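Local coordinates for protein branched-chain phosphotransacylase (Enterococcus faecalis, PDB 1YCO) that probably transfers branched-chain acyl groups between coenzyme A and phosphate, as an acyltransferase of the phosphate acetyltransferase and butyryltransferase family, at residues A[97-102]-A[127-132]; A[115-120]-A[135-140]; A[131-136]-A[215-220]; A[172-177]-A[184-189]. One frame throughout, in Å; residues are numbered along the deposited sequence.

Contact 1: residues A[97-102]-A[127-132]; sequences KPILSH and QATLIE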
loop_
_atom_site.group_PDB
_atom_site.type_symbol
_atom_site.label_atom_id
_atom_site.label_comp_id
_atom_site.label_asym_id
_atom_site.label_seq_id
_atom_site.Cartn_x
_atom_site.Cartn_y
_atom_site.Cartn_z
ATOM N N LYS A 97 -21.381 18.327 3.502
ATOM C CA LYS A 97 -20.062 18.701 2.993
ATOM C C LYS A 97 -20.093 18.421 1.504
ATOM O O LYS A 97 -20.763 17.485 1.065
ATOM C CB LYS A 97 -18.960 17.863 3.650
ATOM C CG LYS A 97 -18.732 18.178 5.107
ATOM C CD LYS A 97 -18.323 19.613 5.261
ATOM C CE LYS A 97 -18.060 19.963 6.697
ATOM N NZ LYS A 97 -17.622 21.398 6.774
ATOM N N PRO A 98 -19.373 19.227 0.708
ATOM C CA PRO A 98 -19.320 19.064 -0.750
ATOM C C PRO A 98 -19.321 17.597 -1.189
ATOM O O PRO A 98 -20.039 17.214 -2.118
ATOM C CB PRO A 98 -18.031 19.788 -1.126
ATOM C CG PRO A 98 -18.011 20.917 -0.155
ATOM C CD PRO A 98 -18.444 20.282 1.153
ATOM N N ILE A 99 -18.521 16.776 -0.515
ATOM C CA ILE A 99 -18.447 15.354 -0.843
ATOM C C ILE A 99 -18.202 14.492 0.397
ATOM O O ILE A 99 -17.775 14.990 1.435
ATOM C CB ILE A 99 -17.299 15.047 -1.825
ATOM C CG1 ILE A 99 -15.975 15.035 -1.074
ATOM C CG2 ILE A 99 -17.249 16.084 -2.945
ATOM C CD1 ILE A 99 -15.184 13.761 -1.272
ATOM N N LEU A 100 -18.476 13.197 0.275
ATOM C CA LEU A 100 -18.241 12.264 1.364
ATOM C C LEU A 100 -16.876 11.617 1.124
ATOM O O LEU A 100 -16.462 11.421 -0.017
ATOM C CB LEU A 100 -19.317 11.169 1.391
ATOM C CG LEU A 100 -20.776 11.557 1.698
ATOM C CD1 LEU A 100 -21.671 10.325 1.588
ATOM C CD2 LEU A 100 -20.874 12.162 3.091
ATOM N N SER A 101 -16.183 11.291 2.203
ATOM C CA SER A 101 -14.891 10.657 2.096
ATOM C C SER A 101 -14.734 9.706 3.275
ATOM O O SER A 101 -15.565 9.684 4.180
ATOM C CB SER A 101 -13.760 11.707 2.120
ATOM O OG SER A 101 -13.686 12.401 3.364
ATOM N N HIS A 102 -13.678 8.910 3.260
ATOM C CA HIS A 102 -13.444 8.025 4.373
ATOM C C HIS A 102 -12.121 8.457 4.954
ATOM O O HIS A 102 -11.173 8.785 4.231
ATOM C CB HIS A 102 -13.395 6.569 3.927
ATOM C CG HIS A 102 -13.178 5.603 5.051
ATOM N ND1 HIS A 102 -11.959 5.454 5.678
ATOM C CD2 HIS A 102 -14.028 4.750 5.674
ATOM C CE1 HIS A 102 -12.066 4.553 6.639
ATOM N NE2 HIS A 102 -13.311 4.111 6.658
ATOM N N GLN A 127 -8.603 16.352 -9.255
ATOM C CA GLN A 127 -8.053 17.431 -8.460
ATOM C C GLN A 127 -9.097 18.071 -7.547
ATOM O O GLN A 127 -8.811 18.413 -6.401
ATOM C CB GLN A 127 -7.448 18.488 -9.371
ATOM C CG GLN A 127 -6.994 19.738 -8.646
ATOM C CD GLN A 127 -6.291 20.703 -9.570
ATOM O OE1 GLN A 127 -6.286 20.512 -10.787
ATOM N NE2 GLN A 127 -5.697 21.753 -9.000
ATOM N N ALA A 128 -10.312 18.236 -8.058
ATOM C CA ALA A 128 -11.374 18.858 -7.276
ATOM C C ALA A 128 -11.747 17.968 -6.088
ATOM O O ALA A 128 -11.932 18.441 -4.967
ATOM C CB ALA A 128 -12.590 19.112 -8.158
ATOM N N THR A 129 -11.854 16.674 -6.361
ATOM C CA THR A 129 -12.188 15.696 -5.347
ATOM C C THR A 129 -11.113 15.573 -4.265
ATOM O O THR A 129 -11.411 15.523 -3.059
ATOM C CB THR A 129 -12.401 14.333 -5.979
ATOM O OG1 THR A 129 -13.404 14.443 -6.991
ATOM C CG2 THR A 129 -12.835 13.316 -4.926
ATOM N N LEU A 130 -9.862 15.531 -4.701
ATOM C CA LEU A 130 -8.749 15.403 -3.774
ATOM C C LEU A 130 -8.762 16.631 -2.875
ATOM O O LEU A 130 -8.560 16.518 -1.670
ATOM C CB LEU A 130 -7.424 15.290 -4.547
ATOM C CG LEU A 130 -6.253 14.474 -3.973
ATOM C CD1 LEU A 130 -5.689 15.167 -2.770
ATOM C CD2 LEU A 130 -6.697 13.055 -3.633
ATOM N N ILE A 131 -9.029 17.797 -3.464
ATOM C CA ILE A 131 -9.094 19.042 -2.700
ATOM C C ILE A 131 -10.124 18.921 -1.567
ATOM O O ILE A 131 -9.847 19.314 -0.435
ATOM C CB ILE A 131 -9.447 20.243 -3.619
ATOM C CG1 ILE A 131 -8.217 20.618 -4.454
ATOM C CG2 ILE A 131 -9.922 21.434 -2.792
ATOM C CD1 ILE A 131 -8.451 21.735 -5.454
ATOM N N GLU A 132 -11.291 18.358 -1.872
ATOM C CA GLU A 132 -12.328 18.176 -0.867
ATOM C C GLU A 132 -11.941 17.095 0.149
ATOM O O GLU A 132 -12.325 17.184 1.314
ATOM C CB GLU A 132 -13.667 17.802 -1.523
ATOM C CG GLU A 132 -14.416 18.961 -2.205
ATOM C CD GLU A 132 -14.526 20.198 -1.319
ATOM O OE1 GLU A 132 -14.887 20.058 -0.131
ATOM O OE2 GLU A 132 -14.252 21.310 -1.818
HETATM O O HOH W 1 -16.058 17.796 0.937
#
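E132 reaches across from helix 127-143 and lies against P98 and I99, two residues of the loop that leads into strand 101-107. Its methylene groups and its carboxylate do different work. CB rests on the CG1 branch of I99, with CB of E132 and CG1 of I99 3.6 Å apart, while the acid end travels on to the proline. The bend that takes it there is at chi2 (-49°), which folds the glutamate back instead of letting it extend. P98 and E132 then meet at about a right angle: OE1 lies beside the ring carbons, 3.2 Å from CG of P98, and CD of E132 is 3.5 Å from CB of P98. I99 has both its branches turned to the helix. CG1 sits between the backbone N and the carbonyl carbon (chi1 78°), and its CD1 extends toward T129, where it stays 4.4 Å from CG2 of that residue.

No direct hydrogen bond joins the two segments. A water bridges them instead, accepting from N of I99 at 3.0 Å and lying 2.8 Å from OE1 of E132, to which it probably donates, so the carboxylate oxygen that touches the proline ring also reaches the loop backbone through solvent. The contact lies near the protein surface. One turn further along the helix, ND2 of N136 takes up the loop more directly, bonding to O of I99 and OG of S101. Beyond that, S101 pairs through its backbone with V244 of strand 238-244, and I131 faces helix 165-177.

Contact 2: residues A[115-120]-A[135-140]; sequences LLTDCA and ENAKEV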
loop_
_atom_site.group_PDB
_atom_site.type_symbol
_atom_site.label_atom_id
_atom_site.label_comp_id
_atom_site.label_asym_id
_atom_site.label_seq_id
_atom_site.Cartn_x
_atom_site.Cartn_y
_atom_site.Cartn_z
ATOM N N LEU A 115 -3.589 10.434 10.391
ATOM C CA LEU A 115 -4.818 10.131 9.701
ATOM C C LEU A 115 -4.471 9.683 8.283
ATOM O O LEU A 115 -3.493 10.140 7.689
ATOM C CB LEU A 115 -5.731 11.362 9.686
ATOM C CG LEU A 115 -6.048 12.011 11.048
ATOM C CD1 LEU A 115 -7.083 13.131 10.840
ATOM C CD2 LEU A 115 -6.613 10.981 12.018
ATOM N N LEU A 116 -5.257 8.743 7.780
ATOM C CA LEU A 116 -5.096 8.213 6.441
ATOM C C LEU A 116 -6.418 8.462 5.743
ATOM O O LEU A 116 -7.483 8.161 6.290
ATOM C CB LEU A 116 -4.823 6.709 6.484
ATOM C CG LEU A 116 -4.751 5.971 5.134
ATOM C CD1 LEU A 116 -3.674 6.562 4.247
ATOM C CD2 LEU A 116 -4.480 4.497 5.396
ATOM N N THR A 117 -6.383 9.012 4.542
ATOM C CA THR A 117 -7.656 9.234 3.929
ATOM C C THR A 117 -7.929 8.845 2.511
ATOM O O THR A 117 -7.169 9.066 1.557
ATOM C CB THR A 117 -8.163 10.681 4.141
ATOM O OG1 THR A 117 -9.359 10.857 3.383
ATOM C CG2 THR A 117 -7.139 11.690 3.717
ATOM N N ASP A 118 -9.097 8.231 2.470
ATOM C CA ASP A 118 -9.797 7.714 1.343
ATOM C C ASP A 118 -9.385 6.417 0.714
ATOM O O ASP A 118 -8.905 6.374 -0.405
ATOM C CB ASP A 118 -9.996 8.798 0.314
ATOM C CG ASP A 118 -11.460 8.928 -0.065
ATOM O OD1 ASP A 118 -11.776 9.762 -0.945
ATOM O OD2 ASP A 118 -12.280 8.174 0.525
ATOM N N CYS A 119 -9.657 5.348 1.454
ATOM C CA CYS A 119 -9.386 4.000 1.001
ATOM C C CYS A 119 -10.680 3.179 0.980
ATOM O O CYS A 119 -10.649 1.960 1.172
ATOM C CB CYS A 119 -8.367 3.359 1.921
ATOM S SG CYS A 119 -8.567 3.795 3.648
ATOM N N ALA A 120 -11.812 3.855 0.746
ATOM C CA ALA A 120 -13.126 3.203 0.692
ATOM C C ALA A 120 -14.202 3.931 -0.122
ATOM O O ALA A 120 -15.079 3.285 -0.700
ATOM C CB ALA A 120 -13.653 2.969 2.111
ATOM N N GLU A 135 -9.765 18.803 2.658
ATOM C CA GLU A 135 -10.605 19.612 3.525
ATOM C C GLU A 135 -11.301 18.762 4.596
ATOM O O GLU A 135 -11.242 19.089 5.780
ATOM C CB GLU A 135 -11.639 20.356 2.685
ATOM C CG GLU A 135 -11.015 21.263 1.648
ATOM C CD GLU A 135 -10.289 22.441 2.264
ATOM O OE1 GLU A 135 -9.482 22.232 3.197
ATOM O OE2 GLU A 135 -10.521 23.583 1.808
ATOM N N ASN A 136 -11.954 17.677 4.182
ATOM C CA ASN A 136 -12.639 16.777 5.116
ATOM C C ASN A 136 -11.681 16.263 6.220
ATOM O O ASN A 136 -12.010 16.337 7.418
ATOM C CB ASN A 136 -13.263 15.581 4.360
ATOM C CG ASN A 136 -14.632 15.909 3.717
ATOM O OD1 ASN A 136 -14.998 17.078 3.536
ATOM N ND2 ASN A 136 -15.378 14.865 3.355
ATOM N N ALA A 137 -10.508 15.756 5.819
ATOM C CA ALA A 137 -9.511 15.248 6.768
ATOM C C ALA A 137 -8.917 16.377 7.608
ATOM O O ALA A 137 -8.609 16.185 8.787
ATOM C CB ALA A 137 -8.402 14.490 6.039
ATOM N N LYS A 138 -8.771 17.555 7.008
ATOM C CA LYS A 138 -8.244 18.701 7.742
ATOM C C LYS A 138 -9.217 19.079 8.847
ATOM O O LYS A 138 -8.801 19.453 9.941
ATOM C CB LYS A 138 -8.058 19.920 6.835
ATOM C CG LYS A 138 -7.581 21.156 7.604
ATOM C CD LYS A 138 -7.837 22.480 6.866
ATOM C CE LYS A 138 -9.325 22.814 6.820
ATOM N NZ LYS A 138 -9.653 24.045 6.041
ATOM N N GLU A 139 -10.510 18.987 8.560
ATOM C CA GLU A 139 -11.521 19.340 9.550
ATOM C C GLU A 139 -11.570 18.330 10.688
ATOM O O GLU A 139 -11.718 18.707 11.852
ATOM C CB GLU A 139 -12.891 19.462 8.882
ATOM C CG GLU A 139 -12.902 20.499 7.767
ATOM C CD GLU A 139 -14.262 20.661 7.112
ATOM O OE1 GLU A 139 -14.960 19.639 6.906
ATOM O OE2 GLU A 139 -14.624 21.813 6.783
ATOM N N VAL A 140 -11.442 17.051 10.354
ATOM C CA VAL A 140 -11.449 16.014 11.376
ATOM C C VAL A 140 -10.300 16.252 12.360
ATOM O O VAL A 140 -10.496 16.202 13.568
ATOM C CB VAL A 140 -11.294 14.605 10.760
ATOM C CG1 VAL A 140 -11.091 13.568 11.865
ATOM C CG2 VAL A 140 -12.531 14.263 9.952
#
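L115 and T117, two residues apart on strand 113-117, both point at helix 127-143 and meet A137 and V140 there. The methyl of T117 does the closest work, with CG2 of T117 3.9 Å from CB of A137. Its rotamer separates the two branches: with chi1 at 174°, CG2 falls between the backbone N and the carbonyl carbon and meets the alanine, while OG1 is held by O of H102 on the adjoining strand. L115 arrives at the helix through one branch. Its CD1 lies 4.0 Å from the carbonyl O of A137 and 4.2 Å from CG1 of V140, the side chains of L115 and V140 slanting across each other.

This is a helix packed on one face of a mixed beta-sheet, part of an alpha/beta fold. The local axes of strand 115-117 and helix 135-140 run nearly antiparallel, at 158°, and approach to 9.5 Å; the small side chain of A137 stands where the two backbones come nearest.

Around this core, I215 of strand 215-217 touches L115, T117 and A137, and V244 packs on V140. L115 and T117 are fixed in the sheet by backbone bonds to L216. On the outer side of the helix, K138 forms a weak salt bridge with E135 and a second one with E182.

Contact 3: residues A[131-136]-A[215-220]; sequences IEIVEN and ILVVPT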
loop_
_atom_site.group_PDB
_atom_site.type_symbol
_atom_site.label_atom_id
_atom_site.label_comp_id
_atom_site.label_asym_id
_atom_site.label_seq_id
_atom_site.Cartn_x
_atom_site.Cartn_y
_atom_site.Cartn_z
ATOM N N ILE A 131 -9.029 17.797 -3.464
ATOM C CA ILE A 131 -9.094 19.042 -2.700
ATOM C C ILE A 131 -10.124 18.921 -1.567
ATOM O O ILE A 131 -9.847 19.314 -0.435
ATOM C CB ILE A 131 -9.447 20.243 -3.619
ATOM C CG1 ILE A 131 -8.217 20.618 -4.454
ATOM C CG2 ILE A 131 -9.922 21.434 -2.792
ATOM C CD1 ILE A 131 -8.451 21.735 -5.454
ATOM N N GLU A 132 -11.291 18.358 -1.872
ATOM C CA GLU A 132 -12.328 18.176 -0.867
ATOM C C GLU A 132 -11.941 17.095 0.149
ATOM O O GLU A 132 -12.325 17.184 1.314
ATOM C CB GLU A 132 -13.667 17.802 -1.523
ATOM C CG GLU A 132 -14.416 18.961 -2.205
ATOM C CD GLU A 132 -14.526 20.198 -1.319
ATOM O OE1 GLU A 132 -14.887 20.058 -0.131
ATOM O OE2 GLU A 132 -14.252 21.310 -1.818
ATOM N N ILE A 133 -11.206 16.071 -0.296
ATOM C CA ILE A 133 -10.755 14.993 0.596
ATOM C C ILE A 133 -9.823 15.570 1.662
ATOM O O ILE A 133 -9.888 15.182 2.828
ATOM C CB ILE A 133 -10.002 13.884 -0.176
ATOM C CG1 ILE A 133 -10.983 13.118 -1.057
ATOM C CG2 ILE A 133 -9.323 12.920 0.785
ATOM C CD1 ILE A 133 -10.301 12.193 -2.048
ATOM N N VAL A 134 -8.974 16.501 1.245
ATOM C CA VAL A 134 -8.043 17.154 2.146
ATOM C C VAL A 134 -8.856 17.973 3.154
ATOM O O VAL A 134 -8.687 17.827 4.362
ATOM C CB VAL A 134 -7.065 18.066 1.360
ATOM C CG1 VAL A 134 -6.198 18.866 2.311
ATOM C CG2 VAL A 134 -6.186 17.212 0.451
ATOM N N GLU A 135 -9.765 18.803 2.658
ATOM C CA GLU A 135 -10.605 19.612 3.525
ATOM C C GLU A 135 -11.301 18.762 4.596
ATOM O O GLU A 135 -11.242 19.089 5.780
ATOM C CB GLU A 135 -11.639 20.356 2.685
ATOM C CG GLU A 135 -11.015 21.263 1.648
ATOM C CD GLU A 135 -10.289 22.441 2.264
ATOM O OE1 GLU A 135 -9.482 22.232 3.197
ATOM O OE2 GLU A 135 -10.521 23.583 1.808
ATOM N N ASN A 136 -11.954 17.677 4.182
ATOM C CA ASN A 136 -12.639 16.777 5.116
ATOM C C ASN A 136 -11.681 16.263 6.220
ATOM O O ASN A 136 -12.010 16.337 7.418
ATOM C CB ASN A 136 -13.263 15.581 4.360
ATOM C CG ASN A 136 -14.632 15.909 3.717
ATOM O OD1 ASN A 136 -14.998 17.078 3.536
ATOM N ND2 ASN A 136 -15.378 14.865 3.355
ATOM N N ILE A 215 -1.508 13.825 8.476
ATOM C CA ILE A 215 -2.502 13.224 7.624
ATOM C C ILE A 215 -1.838 12.788 6.336
ATOM O O ILE A 215 -1.068 13.536 5.723
ATOM C CB ILE A 215 -3.607 14.227 7.252
ATOM C CG1 ILE A 215 -4.290 14.744 8.515
ATOM C CG2 ILE A 215 -4.611 13.566 6.293
ATOM C CD1 ILE A 215 -5.305 15.825 8.260
ATOM N N LEU A 216 -2.145 11.574 5.913
ATOM C CA LEU A 216 -1.594 11.075 4.671
ATOM C C LEU A 216 -2.774 11.015 3.710
ATOM O O LEU A 216 -3.848 10.566 4.081
ATOM C CB LEU A 216 -0.998 9.684 4.873
ATOM C CG LEU A 216 0.107 9.490 5.923
ATOM C CD1 LEU A 216 0.523 8.016 5.967
ATOM C CD2 LEU A 216 1.310 10.368 5.592
ATOM N N VAL A 217 -2.569 11.513 2.497
ATOM C CA VAL A 217 -3.585 11.507 1.451
ATOM C C VAL A 217 -3.065 10.689 0.251
ATOM O O VAL A 217 -2.050 11.032 -0.369
ATOM C CB VAL A 217 -3.923 12.947 0.972
ATOM C CG1 VAL A 217 -5.044 12.919 -0.063
ATOM C CG2 VAL A 217 -4.325 13.802 2.146
ATOM N N VAL A 218 -3.767 9.601 -0.056
ATOM C CA VAL A 218 -3.413 8.709 -1.156
ATOM C C VAL A 218 -4.103 9.120 -2.447
ATOM O O VAL A 218 -5.066 9.870 -2.428
ATOM C CB VAL A 218 -3.797 7.257 -0.844
ATOM C CG1 VAL A 218 -3.022 6.778 0.382
ATOM C CG2 VAL A 218 -5.298 7.169 -0.604
ATOM N N PRO A 219 -3.611 8.619 -3.592
ATOM C CA PRO A 219 -4.178 8.937 -4.913
ATOM C C PRO A 219 -5.412 8.112 -5.255
ATOM O O PRO A 219 -6.328 8.592 -5.918
ATOM C CB PRO A 219 -3.039 8.593 -5.887
ATOM C CG PRO A 219 -1.829 8.435 -5.045
ATOM C CD PRO A 219 -2.338 7.888 -3.743
ATOM N N THR A 220 -5.416 6.865 -4.801
ATOM C CA THR A 220 -6.498 5.961 -5.124
ATOM C C THR A 220 -6.856 5.031 -3.969
ATOM O O THR A 220 -6.058 4.814 -3.053
ATOM C CB THR A 220 -6.110 5.095 -6.339
ATOM O OG1 THR A 220 -5.032 4.221 -5.979
ATOM C CG2 THR A 220 -5.661 5.975 -7.495
#
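V217 carries the strand side of this contact, dividing its two methyl groups between I133 and V134 of helix 127-143. CG2 of V217 comes to 4.2 Å from CG2 of V134, and CG1 of V217 to 4.4 Å from CG2 of I133. The chi1 of -177° sets CG1 opposite the backbone N and leaves CG2 on another side, which parts the two methyls toward I133 and V134. Only methyl groups meet here, and no hydrogen bond crosses between the segments. The contact is buried, and neighbours close in around it: T117 lies against both I133 and V217, while I151 of the adjoining strand 150-154 touches V134 and V217, and F177 of helix 165-177 packs on V134.

The rest of the helix surface is different in character. I131, E132 and E135 take no part in the contact with the strand and are partly exposed; I131 and E135 touch helix 165-177 instead. Past V217 the chain also draws off, through V218 and P219 to T220, which occupies the N-cap position of helix 221-234.

A buried apolar flank set on the sheet and a partly exposed flank carrying E132 and E135 is the pattern of an amphipathic helix covering a central strand in a layered alpha/beta fold.

Contact 4: residues A[172-177]-A[184-189]; sequences EVTAHF and TVFGPL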
loop_
_atom_site.group_PDB
_atom_site.type_symbol
_atom_site.label_atom_id
_atom_site.label_comp_id
_atom_site.label_asym_id
_atom_site.label_seq_id
_atom_site.Cartn_x
_atom_site.Cartn_y
_atom_site.Cartn_z
ATOM N N GLU A 172 -0.488 19.809 -8.221
ATOM C CA GLU A 172 -1.588 20.742 -8.449
ATOM C C GLU A 172 -2.353 21.086 -7.179
ATOM O O GLU A 172 -2.664 22.247 -6.929
ATOM C CB GLU A 172 -2.571 20.191 -9.469
ATOM C CG GLU A 172 -1.982 19.920 -10.821
ATOM C CD GLU A 172 -2.971 19.192 -11.698
ATOM O OE1 GLU A 172 -3.652 18.287 -11.168
ATOM O OE2 GLU A 172 -3.074 19.516 -12.905
ATOM N N VAL A 173 -2.655 20.069 -6.381
ATOM C CA VAL A 173 -3.388 20.252 -5.134
ATOM C C VAL A 173 -2.534 21.076 -4.174
ATOM O O VAL A 173 -3.047 21.860 -3.375
ATOM C CB VAL A 173 -3.727 18.874 -4.508
ATOM C CG1 VAL A 173 -4.493 19.046 -3.199
ATOM C CG2 VAL A 173 -4.555 18.055 -5.497
ATOM N N THR A 174 -1.223 20.892 -4.252
ATOM C CA THR A 174 -0.303 21.644 -3.408
ATOM C C THR A 174 -0.425 23.126 -3.778
ATOM O O THR A 174 -0.616 23.983 -2.912
ATOM C CB THR A 174 1.159 21.179 -3.620
ATOM O OG1 THR A 174 1.289 19.811 -3.216
ATOM C CG2 THR A 174 2.122 22.037 -2.807
ATOM N N ALA A 175 -0.319 23.415 -5.073
ATOM C CA ALA A 175 -0.421 24.786 -5.574
ATOM C C ALA A 175 -1.715 25.439 -5.089
ATOM O O ALA A 175 -1.726 26.610 -4.724
ATOM C CB ALA A 175 -0.371 24.792 -7.110
ATOM N N HIS A 176 -2.797 24.664 -5.089
ATOM C CA HIS A 176 -4.093 25.152 -4.652
ATOM C C HIS A 176 -4.095 25.599 -3.201
ATOM O O HIS A 176 -4.729 26.599 -2.850
ATOM C CB HIS A 176 -5.156 24.074 -4.808
ATOM C CG HIS A 176 -6.482 24.461 -4.238
ATOM N ND1 HIS A 176 -7.458 25.083 -4.987
ATOM C CD2 HIS A 176 -6.965 24.386 -2.973
ATOM C CE1 HIS A 176 -8.483 25.378 -4.205
ATOM N NE2 HIS A 176 -8.207 24.968 -2.980
ATOM N N PHE A 177 -3.406 24.849 -2.350
ATOM C CA PHE A 177 -3.367 25.182 -0.931
ATOM C C PHE A 177 -2.208 26.069 -0.524
ATOM O O PHE A 177 -2.084 26.414 0.649
ATOM C CB PHE A 177 -3.340 23.914 -0.079
ATOM C CG PHE A 177 -4.647 23.201 -0.021
ATOM C CD1 PHE A 177 -4.885 22.092 -0.822
ATOM C CD2 PHE A 177 -5.648 23.645 0.833
ATOM C CE1 PHE A 177 -6.109 21.429 -0.774
ATOM C CE2 PHE A 177 -6.878 22.994 0.892
ATOM C CZ PHE A 177 -7.111 21.881 0.087
ATOM N N THR A 184 -0.495 22.827 6.480
ATOM C CA THR A 184 0.594 22.695 5.537
ATOM C C THR A 184 0.317 21.476 4.653
ATOM O O THR A 184 0.373 20.342 5.119
ATOM C CB THR A 184 1.948 22.504 6.252
ATOM O OG1 THR A 184 2.215 23.641 7.082
ATOM C CG2 THR A 184 3.065 22.361 5.233
ATOM N N VAL A 185 -0.004 21.726 3.386
ATOM C CA VAL A 185 -0.284 20.664 2.425
ATOM C C VAL A 185 0.855 20.603 1.405
ATOM O O VAL A 185 1.142 21.598 0.737
ATOM C CB VAL A 185 -1.615 20.929 1.667
ATOM C CG1 VAL A 185 -1.980 19.730 0.814
ATOM C CG2 VAL A 185 -2.740 21.224 2.657
ATOM N N PHE A 186 1.506 19.442 1.291
ATOM C CA PHE A 186 2.615 19.268 0.341
ATOM C C PHE A 186 2.761 17.878 -0.289
ATOM O O PHE A 186 2.577 16.857 0.370
ATOM C CB PHE A 186 3.957 19.613 0.992
ATOM C CG PHE A 186 5.121 19.532 0.035
ATOM C CD1 PHE A 186 5.325 20.537 -0.912
ATOM C CD2 PHE A 186 5.968 18.437 0.031
ATOM C CE1 PHE A 186 6.347 20.454 -1.849
ATOM C CE2 PHE A 186 6.994 18.343 -0.904
ATOM C CZ PHE A 186 7.179 19.361 -1.847
ATOM N N GLY A 187 3.140 17.873 -1.559
ATOM C CA GLY A 187 3.354 16.654 -2.313
ATOM C C GLY A 187 3.982 17.067 -3.642
ATOM O O GLY A 187 3.955 18.247 -3.982
ATOM N N PRO A 188 4.545 16.139 -4.422
ATOM C CA PRO A 188 4.644 14.701 -4.161
ATOM C C PRO A 188 5.585 14.347 -3.003
ATOM O O PRO A 188 6.649 14.938 -2.844
ATOM C CB PRO A 188 5.178 14.131 -5.483
ATOM C CG PRO A 188 5.002 15.214 -6.479
ATOM C CD PRO A 188 5.187 16.476 -5.699
ATOM N N LEU A 189 5.186 13.369 -2.205
ATOM C CA LEU A 189 6.007 12.909 -1.103
ATOM C C LEU A 189 5.830 11.406 -1.042
ATOM O O LEU A 189 4.736 10.891 -1.266
ATOM C CB LEU A 189 5.571 13.500 0.238
ATOM C CG LEU A 189 6.327 14.666 0.860
ATOM C CD1 LEU A 189 5.904 14.785 2.320
ATOM C CD2 LEU A 189 7.846 14.448 0.781
HETATM O O HOH W 2 0.094 24.104 -0.228
HETATM O O HOH W 3 -0.067 24.598 2.247
#
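Helix 165-177 and strand 184-189 are the second and third elements of a beta-alpha-beta unit that starts with strand 150-154, and the contact joins the last turns of the helix to the returning strand. The local axes run nearly antiparallel, at 155°, and approach to 7.2 Å. V185 packs obliquely against F177: its CG2 lies 3.8 Å from CG of F177, forming an off-centre CH-pi contact 4.3 Å from the ring centroid. The imidazole of H176 puts CD2 over the centre of one face of the same ring.

T174 meets the strand farther along. Its chi1 of -63° sends CG2 to the side opposite the backbone N, and CG2 of T174 comes to 4.0 Å from CD1 of F186, while OG1 is directed back to O of A170 in the preceding turn and also lies 3.2 Å from N of G187.

Two waters fill in where the backbones do not touch. One probably donates to O of T174 and, at 2.9 Å, to O of V185; the other accepts from N of V185 at 3.1 Å and probably donates to O of F177. Strand and helix are further tied through L153 of strand 150-154, which touches V173, T174 and V185. Such packing of the connecting helix on its own parallel strands is characteristic of a beta-alpha-beta crossover.

Contacts 1, 2 and 3 all draw on helix 127-143, in the order 1, 3, 2 along it and with shared residues: contacts 1 and 3 have I131 and E132 in common, contacts 2 and 3 have E135 and N136. Their centres lie about 9 Å (1 and 2), 7 Å (1 and 3) and 5 Å (2 and 3) apart. Along the chain contacts 1 and 2 cross, their segments alternating. Contact 4 stands about 10 Å from contact 3 and about 15 Å from the other two, centre to centre, and falls in the chain between the two segments of contact 3. All four reach the same six-stranded mixed sheet, and helices 127-143 and 165-177 touch through I131, V134 and F177, so that the two helices pack side by side against it.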